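Local coordinates for protein muconate lactonizing enzyme (Corynebacterium glutamicum, PDB 3I4K) that is an enzyme of the enolase superfamily, pairing a capping domain with a modified TIM barrel that holds a magnesium ion, at residues P59-E64 against S253-A258; W142-L147 against V153-E158; E179-V184 against L211-I216. All blocks are in the same frame, centred on the assembly; numbering follows the deposited sequence.

All three contacts belong to an enolase-type architecture, but at different depths. Contact 1 joins the capping domain to the barrel beside the magnesium site and is built from indole rings and a carboxylate, partly buried. Contact 2 is the most thoroughly buried: a barrel strand meets the helix that follows it, through one straight hydrogen bond and leucine packing. Contact 3, farthest from the chain centre, pairs two neighbouring outer helices through a small van der Waals touch near the surface. Contacts 2 and 3 meet directly, because Arg183 NH1 lies 2.9 Å from Leu147 O, probably a hydrogen bond. Contact 1 stays apart from both, its nearest atoms about 10 Å from contact 2 and about 12 Å from contact 3.

Contact 1 of 3, residues P59-E64 against S253-A258; sequences PWWGGE and SVWTPA. With ACY (acetic acid), chain I.
Trp255 and Trp61 pass alongside each other, their indoles running opposite ways, with CZ2 of Trp255 coming within 3.6 Å of CZ3 of Trp61. They form an oblique aromatic pair, planes inclined at 48°. Along its outer rim the Trp255 ring meets polar groups close to its own plane: Gly62 O approaches CH2 at 3.6 Å, and Glu64 OE1 approaches CZ3 at 3.8 Å with its carboxylate nearly coplanar with the ring. Lacking a side chain, Gly62 lets Trp255 CZ2 come up to its CA. The loop 59-64 belongs to the capping domain of this enolase-type enzyme, while Trp255 follows a strand of the barrel, so the wide indoles bridge the two domains beside the metal site. Trp61 lies about 5 Å, side chain to ion, from the magnesium and touches its ligand Asp251. A chi1 of -162° sets CG of Trp61 anti to the backbone N and turns the pyrrole edge to an acetic acid molecule, probably from the crystallisation liquor and also bonded to Lys169; NE1 donates to ACY O at 2.8 Å (162°). Glu64 accepts from the backbone N of Tyr105 and of Ala106, which holds its carboxylate in place, and Tyr105 meets the Trp255 ring edge-to-face.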
# COMPACT_ATOMS: atom_id res chain seq x y z
N PRO A 59 -16.87 23.25 5.12
CA PRO A 59 -15.71 23.52 4.27
C PRO A 59 -14.58 24.31 4.93
O PRO A 59 -13.56 24.58 4.30
CB PRO A 59 -16.32 24.24 3.07
CG PRO A 59 -17.47 24.99 3.70
CD PRO A 59 -18.07 23.96 4.62
N TRP A 60 -14.76 24.68 6.20
CA TRP A 60 -13.72 25.44 6.91
C TRP A 60 -12.49 24.57 7.11
O TRP A 60 -11.36 25.07 7.21
CB TRP A 60 -14.23 25.89 8.29
CG TRP A 60 -14.48 24.73 9.22
CD1 TRP A 60 -15.62 23.98 9.30
CD2 TRP A 60 -13.53 24.12 10.10
NE1 TRP A 60 -15.44 22.93 10.17
CE2 TRP A 60 -14.16 22.99 10.68
CE3 TRP A 60 -12.20 24.40 10.45
CZ2 TRP A 60 -13.51 22.15 11.58
CZ3 TRP A 60 -11.55 23.56 11.35
CH2 TRP A 60 -12.21 22.45 11.91
N TRP A 61 -12.69 23.26 7.18
CA TRP A 61 -11.58 22.34 7.41
C TRP A 61 -10.63 22.26 6.20
O TRP A 61 -9.43 22.47 6.36
CB TRP A 61 -12.11 20.93 7.73
CG TRP A 61 -11.07 20.05 8.39
CD1 TRP A 61 -10.92 19.82 9.73
CD2 TRP A 61 -10.02 19.33 7.74
NE1 TRP A 61 -9.83 19.00 9.95
CE2 TRP A 61 -9.26 18.68 8.75
CE3 TRP A 61 -9.63 19.17 6.40
CZ2 TRP A 61 -8.15 17.88 8.46
CZ3 TRP A 61 -8.52 18.37 6.11
CH2 TRP A 61 -7.79 17.74 7.14
N GLY A 62 -11.16 22.00 5.01
CA GLY A 62 -10.30 21.89 3.85
C GLY A 62 -10.82 22.35 2.51
O GLY A 62 -10.16 22.15 1.50
N GLY A 63 -12.00 22.96 2.48
CA GLY A 63 -12.52 23.44 1.21
C GLY A 63 -13.57 22.59 0.53
O GLY A 63 -14.17 23.00 -0.47
N GLU A 64 -13.79 21.38 1.04
CA GLU A 64 -14.81 20.51 0.48
C GLU A 64 -15.98 20.44 1.43
O GLU A 64 -15.80 20.52 2.65
CB GLU A 64 -14.26 19.11 0.26
CG GLU A 64 -13.50 18.95 -1.04
CD GLU A 64 -13.11 17.51 -1.29
OE1 GLU A 64 -11.96 17.13 -0.94
OE2 GLU A 64 -13.98 16.78 -1.82
N SER A 253 -1.93 18.77 7.08
CA SER A 253 -0.72 18.75 6.27
C SER A 253 -0.62 17.47 5.43
O SER A 253 0.12 17.43 4.45
CB SER A 253 0.54 18.82 7.14
OG SER A 253 0.72 20.11 7.71
N VAL A 254 -1.35 16.42 5.81
CA VAL A 254 -1.26 15.16 5.07
C VAL A 254 -2.59 14.58 4.58
O VAL A 254 -3.33 13.99 5.36
CB VAL A 254 -0.54 14.05 5.89
CG1 VAL A 254 -0.51 12.73 5.09
CG2 VAL A 254 0.88 14.48 6.25
N TRP A 255 -2.86 14.73 3.29
CA TRP A 255 -4.07 14.18 2.67
C TRP A 255 -3.63 13.09 1.67
O TRP A 255 -4.24 12.03 1.57
CB TRP A 255 -4.80 15.23 1.84
CG TRP A 255 -5.46 16.38 2.52
CD1 TRP A 255 -4.95 17.15 3.52
CD2 TRP A 255 -6.67 17.02 2.09
NE1 TRP A 255 -5.76 18.26 3.72
CE2 TRP A 255 -6.82 18.20 2.86
CE3 TRP A 255 -7.63 16.72 1.12
CZ2 TRP A 255 -7.90 19.08 2.68
CZ3 TRP A 255 -8.71 17.60 0.94
CH2 TRP A 255 -8.83 18.76 1.72
N THR A 256 -2.57 13.39 0.92
CA THR A 256 -2.06 12.49 -0.12
C THR A 256 -0.72 11.81 0.18
O THR A 256 0.02 12.25 1.06
CB THR A 256 -1.89 13.27 -1.43
OG1 THR A 256 -0.71 14.08 -1.34
CG2 THR A 256 -3.09 14.20 -1.68
N PRO A 257 -0.41 10.72 -0.54
CA PRO A 257 0.85 9.97 -0.37
C PRO A 257 2.03 10.92 -0.52
O PRO A 257 2.99 10.88 0.26
CB PRO A 257 0.79 8.94 -1.50
CG PRO A 257 -0.69 8.62 -1.57
CD PRO A 257 -1.34 10.00 -1.45
N ALA A 258 1.96 11.78 -1.53
CA ALA A 258 3.02 12.76 -1.78
C ALA A 258 3.21 13.67 -0.55
O ALA A 258 4.34 14.01 -0.17
CB ALA A 258 2.68 13.61 -3.03
C ACY I . -9.95 16.84 13.00
O ACY I . -9.44 17.82 12.50
OXT ACY I . -9.21 15.97 13.68
CH3 ACY I . -11.43 16.59 12.85

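Contact 2 of 3, residues W142-L147 against V153-E158; sequences WALGVL and VAEIEE
Glu155 OE2 receives the N-H of Trp142 at 2.9 Å from NE1, an almost straight bond of 166°. The oxygen lies in the ring plane of Trp142 and offers its anti lone pair, the one turned away from OE1, while the carboxylate itself stands at 64° to the indole. Glu155 reaches this place because CG is anti to its backbone N (chi1 -171°) and the chain beyond is extended, carrying the acid from the helix toward the strand. Two leucines flank the carboxylate. Leu144 comes from the opposite direction, its CG 3.6 Å from Glu155 OE2, and Leu147 crosses at about a right angle, with CD1 3.4 Å from OE1. Deeper in, Leu144 CD2 packs on Ile156 CG1 at 4.1 Å, branched chains suited to filling the layer between sheet and helix. Strand 137-144 and helix 149-163 open a beta-alpha-beta unit of the barrel, their local axes 10.1 Å apart and nearly antiparallel; Leu144 also touches Leu170, and Ile156 touches Phe168, on the next strand. Edged with leucine carbons, OE2 is compensated by the indole N-H, which helps fix the carboxylate's rotation; Arg159, in cation-pi contact with the Trp142 ring, may make that N-H a slightly better donor.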
# COMPACT_ATOMS: atom_id res chain seq x y z
N TRP A 142 -10.96 10.00 22.93
CA TRP A 142 -12.17 10.82 22.89
C TRP A 142 -11.79 12.29 22.72
O TRP A 142 -10.98 12.82 23.47
CB TRP A 142 -13.01 10.63 24.18
CG TRP A 142 -14.26 11.48 24.24
CD1 TRP A 142 -14.44 12.63 24.97
CD2 TRP A 142 -15.48 11.28 23.50
NE1 TRP A 142 -15.69 13.15 24.73
CE2 TRP A 142 -16.35 12.35 23.83
CE3 TRP A 142 -15.92 10.31 22.59
CZ2 TRP A 142 -17.64 12.47 23.29
CZ3 TRP A 142 -17.21 10.43 22.05
CH2 TRP A 142 -18.05 11.51 22.40
N ALA A 143 -12.36 12.92 21.70
CA ALA A 143 -12.08 14.33 21.42
C ALA A 143 -13.20 15.24 21.92
O ALA A 143 -14.38 14.98 21.71
CB ALA A 143 -11.88 14.53 19.92
N LEU A 144 -12.82 16.31 22.59
CA LEU A 144 -13.79 17.28 23.08
C LEU A 144 -13.69 18.51 22.20
O LEU A 144 -12.58 18.97 21.90
CB LEU A 144 -13.48 17.68 24.52
CG LEU A 144 -13.64 16.68 25.67
CD1 LEU A 144 -12.43 15.75 25.71
CD2 LEU A 144 -13.77 17.44 26.98
N GLY A 145 -14.83 19.04 21.77
CA GLY A 145 -14.80 20.26 20.98
C GLY A 145 -14.37 21.34 21.96
O GLY A 145 -14.13 21.03 23.13
N VAL A 146 -14.26 22.59 21.51
CA VAL A 146 -13.85 23.65 22.42
C VAL A 146 -14.94 23.80 23.49
O VAL A 146 -16.10 24.03 23.17
CB VAL A 146 -13.62 24.98 21.66
CG1 VAL A 146 -14.84 25.34 20.84
CG2 VAL A 146 -13.29 26.10 22.65
N LEU A 147 -14.55 23.64 24.75
CA LEU A 147 -15.47 23.71 25.88
C LEU A 147 -14.84 24.46 27.04
O LEU A 147 -13.62 24.46 27.20
CB LEU A 147 -15.82 22.31 26.40
CG LEU A 147 -16.53 21.27 25.54
CD1 LEU A 147 -16.17 19.88 26.03
CD2 LEU A 147 -18.03 21.50 25.61
N VAL A 153 -13.58 19.24 32.02
CA VAL A 153 -13.18 18.35 33.10
C VAL A 153 -14.33 17.42 33.46
O VAL A 153 -14.13 16.25 33.77
CB VAL A 153 -12.79 19.13 34.37
CG1 VAL A 153 -12.42 18.16 35.48
CG2 VAL A 153 -11.63 20.07 34.07
N ALA A 154 -15.54 17.96 33.43
CA ALA A 154 -16.73 17.18 33.75
C ALA A 154 -16.94 16.08 32.70
O ALA A 154 -17.22 14.93 33.04
CB ALA A 154 -17.95 18.09 33.81
N GLU A 155 -16.81 16.45 31.43
CA GLU A 155 -17.01 15.51 30.34
C GLU A 155 -15.95 14.40 30.34
O GLU A 155 -16.24 13.26 29.96
CB GLU A 155 -16.99 16.23 28.99
CG GLU A 155 -17.40 15.33 27.85
CD GLU A 155 -17.51 16.07 26.54
OE1 GLU A 155 -18.11 17.17 26.53
OE2 GLU A 155 -17.02 15.55 25.53
N ILE A 156 -14.74 14.73 30.77
CA ILE A 156 -13.68 13.73 30.83
C ILE A 156 -14.01 12.71 31.91
O ILE A 156 -13.96 11.51 31.66
CB ILE A 156 -12.29 14.39 31.10
CG1 ILE A 156 -11.86 15.20 29.87
CG2 ILE A 156 -11.25 13.33 31.40
CD1 ILE A 156 -10.49 15.84 29.99
N GLU A 157 -14.36 13.19 33.11
CA GLU A 157 -14.72 12.31 34.23
C GLU A 157 -15.83 11.35 33.82
O GLU A 157 -15.77 10.14 34.08
CB GLU A 157 -15.22 13.14 35.42
CG GLU A 157 -14.28 14.21 35.89
CD GLU A 157 -13.03 13.65 36.54
OE1 GLU A 157 -12.45 12.70 35.97
OE2 GLU A 157 -12.64 14.16 37.61
N GLU A 158 -16.85 11.89 33.17
CA GLU A 158 -17.97 11.08 32.73
C GLU A 158 -17.49 10.02 31.75
O GLU A 158 -17.75 8.83 31.93
CB GLU A 158 -19.04 11.97 32.07
CG GLU A 158 -20.22 11.19 31.50
CD GLU A 158 -21.39 12.09 31.11
OE1 GLU A 158 -21.16 13.09 30.39
OE2 GLU A 158 -22.53 11.80 31.53

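Contact 3 of 3, residues E179-V184 against L211-I216; sequences EDTRRV and LHYLPI
Between 179-184 and 211-216 the CA atoms of Thr181 and Tyr213 are nearest, 6.8 Å apart, and the second helix is kinked at Pro215 and Ile216: the proline has no N-H, and Ile216 N bonds to Tyr213 O, three residues back. Thr181 fills this narrow approach, as a short branched side chain can. Its OG1 rests 3.3 Å from Tyr213 CB, oblique to the tyrosine ring, and its other branch meets the next turn, CG2 lying 3.8 Å from Ile216 CG2. The threonine side chain crosses both partners at about a right angle. With OG1 anti to the carbonyl carbon (chi1 -69°), the hydroxyl turns back along its own helix to bond Pro177 O. Tyr213 lies against Pro177 and Ala178 as well, and His212 ND1 sits 3.4 Å above the centre of one face of its ring. On another flank of the first helix, Arg183 forms a side-on salt bridge with Asp180 OD1: NH2, at 2.9 Å, uses its syn lone pair, and NE, at 3.1 Å, comes nearly along its C-O axis. Asp180 OD2 takes the N-H of Gly173, while Arg183 also bonds Lys171 O. Two adjacent outer helices of the barrel thus meet through a small patch: the Thr181 hydroxyl serves its own helix, Asp180 and Arg183 serve each other, Gly173 and Lys171 O, and the touch of threonine, tyrosine and isoleucine rests on van der Waals contact.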
# COMPACT_ATOMS: atom_id res chain seq x y z
N GLU A 179 -5.53 32.78 26.78
CA GLU A 179 -6.59 32.22 27.61
C GLU A 179 -6.84 30.77 27.22
O GLU A 179 -6.99 29.91 28.08
CB GLU A 179 -7.88 33.05 27.46
CG GLU A 179 -7.75 34.49 27.97
CD GLU A 179 -9.05 35.28 27.87
OE1 GLU A 179 -9.01 36.52 28.07
OE2 GLU A 179 -10.11 34.67 27.61
N ASP A 180 -6.84 30.51 25.91
CA ASP A 180 -7.05 29.16 25.40
C ASP A 180 -6.03 28.23 26.05
O ASP A 180 -6.36 27.13 26.47
CB ASP A 180 -6.87 29.15 23.88
CG ASP A 180 -7.62 28.01 23.22
OD1 ASP A 180 -8.35 27.30 23.95
OD2 ASP A 180 -7.49 27.86 21.98
N THR A 181 -4.79 28.70 26.13
CA THR A 181 -3.68 27.95 26.72
C THR A 181 -3.96 27.67 28.19
O THR A 181 -3.80 26.55 28.68
CB THR A 181 -2.36 28.74 26.60
OG1 THR A 181 -1.96 28.81 25.22
CG2 THR A 181 -1.25 28.08 27.41
N ARG A 182 -4.39 28.72 28.90
CA ARG A 182 -4.69 28.63 30.32
C ARG A 182 -5.76 27.57 30.56
O ARG A 182 -5.65 26.75 31.46
CB ARG A 182 -5.17 30.00 30.82
CG ARG A 182 -4.74 30.36 32.24
CD ARG A 182 -4.06 31.73 32.24
NE ARG A 182 -4.83 32.72 31.49
CZ ARG A 182 -4.29 33.75 30.84
NH1 ARG A 182 -2.98 33.94 30.86
NH2 ARG A 182 -5.07 34.58 30.15
N ARG A 183 -6.79 27.60 29.72
CA ARG A 183 -7.90 26.66 29.78
C ARG A 183 -7.41 25.22 29.73
O ARG A 183 -7.79 24.39 30.57
CB ARG A 183 -8.86 26.93 28.61
CG ARG A 183 -10.05 26.00 28.54
CD ARG A 183 -10.93 26.33 27.34
NE ARG A 183 -10.27 26.06 26.06
CZ ARG A 183 -10.37 24.92 25.39
NH1 ARG A 183 -11.12 23.93 25.86
NH2 ARG A 183 -9.75 24.77 24.22
N VAL A 184 -6.57 24.93 28.74
CA VAL A 184 -6.03 23.58 28.56
C VAL A 184 -5.00 23.21 29.63
O VAL A 184 -5.02 22.09 30.14
CB VAL A 184 -5.40 23.42 27.15
CG1 VAL A 184 -4.69 22.09 27.03
CG2 VAL A 184 -6.49 23.53 26.08
N LEU A 211 4.80 28.63 18.83
CA LEU A 211 6.11 28.53 19.47
C LEU A 211 6.15 29.22 20.83
O LEU A 211 6.95 28.86 21.70
CB LEU A 211 7.18 29.13 18.55
CG LEU A 211 7.36 28.35 17.24
CD1 LEU A 211 8.24 29.12 16.28
CD2 LEU A 211 7.96 26.98 17.54
N HIS A 212 5.29 30.21 21.02
CA HIS A 212 5.26 30.93 22.28
C HIS A 212 4.47 30.21 23.38
O HIS A 212 4.94 30.06 24.49
CB HIS A 212 4.69 32.34 22.06
CG HIS A 212 4.67 33.19 23.29
ND1 HIS A 212 3.75 33.02 24.30
CD2 HIS A 212 5.46 34.22 23.67
CE1 HIS A 212 3.98 33.91 25.25
NE2 HIS A 212 5.01 34.65 24.89
N TYR A 213 3.27 29.73 23.04
CA TYR A 213 2.43 29.08 24.05
C TYR A 213 2.53 27.57 24.23
O TYR A 213 2.41 27.08 25.35
CB TYR A 213 0.96 29.45 23.78
CG TYR A 213 0.69 30.94 23.93
CD1 TYR A 213 0.45 31.51 25.18
CD2 TYR A 213 0.71 31.78 22.82
CE1 TYR A 213 0.23 32.89 25.32
CE2 TYR A 213 0.49 33.14 22.94
CZ TYR A 213 0.25 33.69 24.19
OH TYR A 213 0.04 35.05 24.29
N LEU A 214 2.74 26.82 23.15
CA LEU A 214 2.83 25.37 23.27
C LEU A 214 3.79 24.91 24.37
O LEU A 214 3.54 23.91 25.01
CB LEU A 214 3.20 24.73 21.92
CG LEU A 214 2.14 24.85 20.81
CD1 LEU A 214 2.59 24.07 19.57
CD2 LEU A 214 0.80 24.31 21.32
N PRO A 215 4.90 25.65 24.59
CA PRO A 215 5.82 25.22 25.66
C PRO A 215 5.08 25.13 27.00
O PRO A 215 5.35 24.24 27.81
CB PRO A 215 6.88 26.32 25.66
CG PRO A 215 6.92 26.74 24.22
CD PRO A 215 5.45 26.81 23.87
N ILE A 216 4.15 26.05 27.23
CA ILE A 216 3.36 26.07 28.45
C ILE A 216 2.53 24.80 28.56
O ILE A 216 2.40 24.22 29.64
CB ILE A 216 2.43 27.30 28.51
CG1 ILE A 216 3.28 28.57 28.51
CG2 ILE A 216 1.56 27.26 29.77
CD1 ILE A 216 2.47 29.84 28.26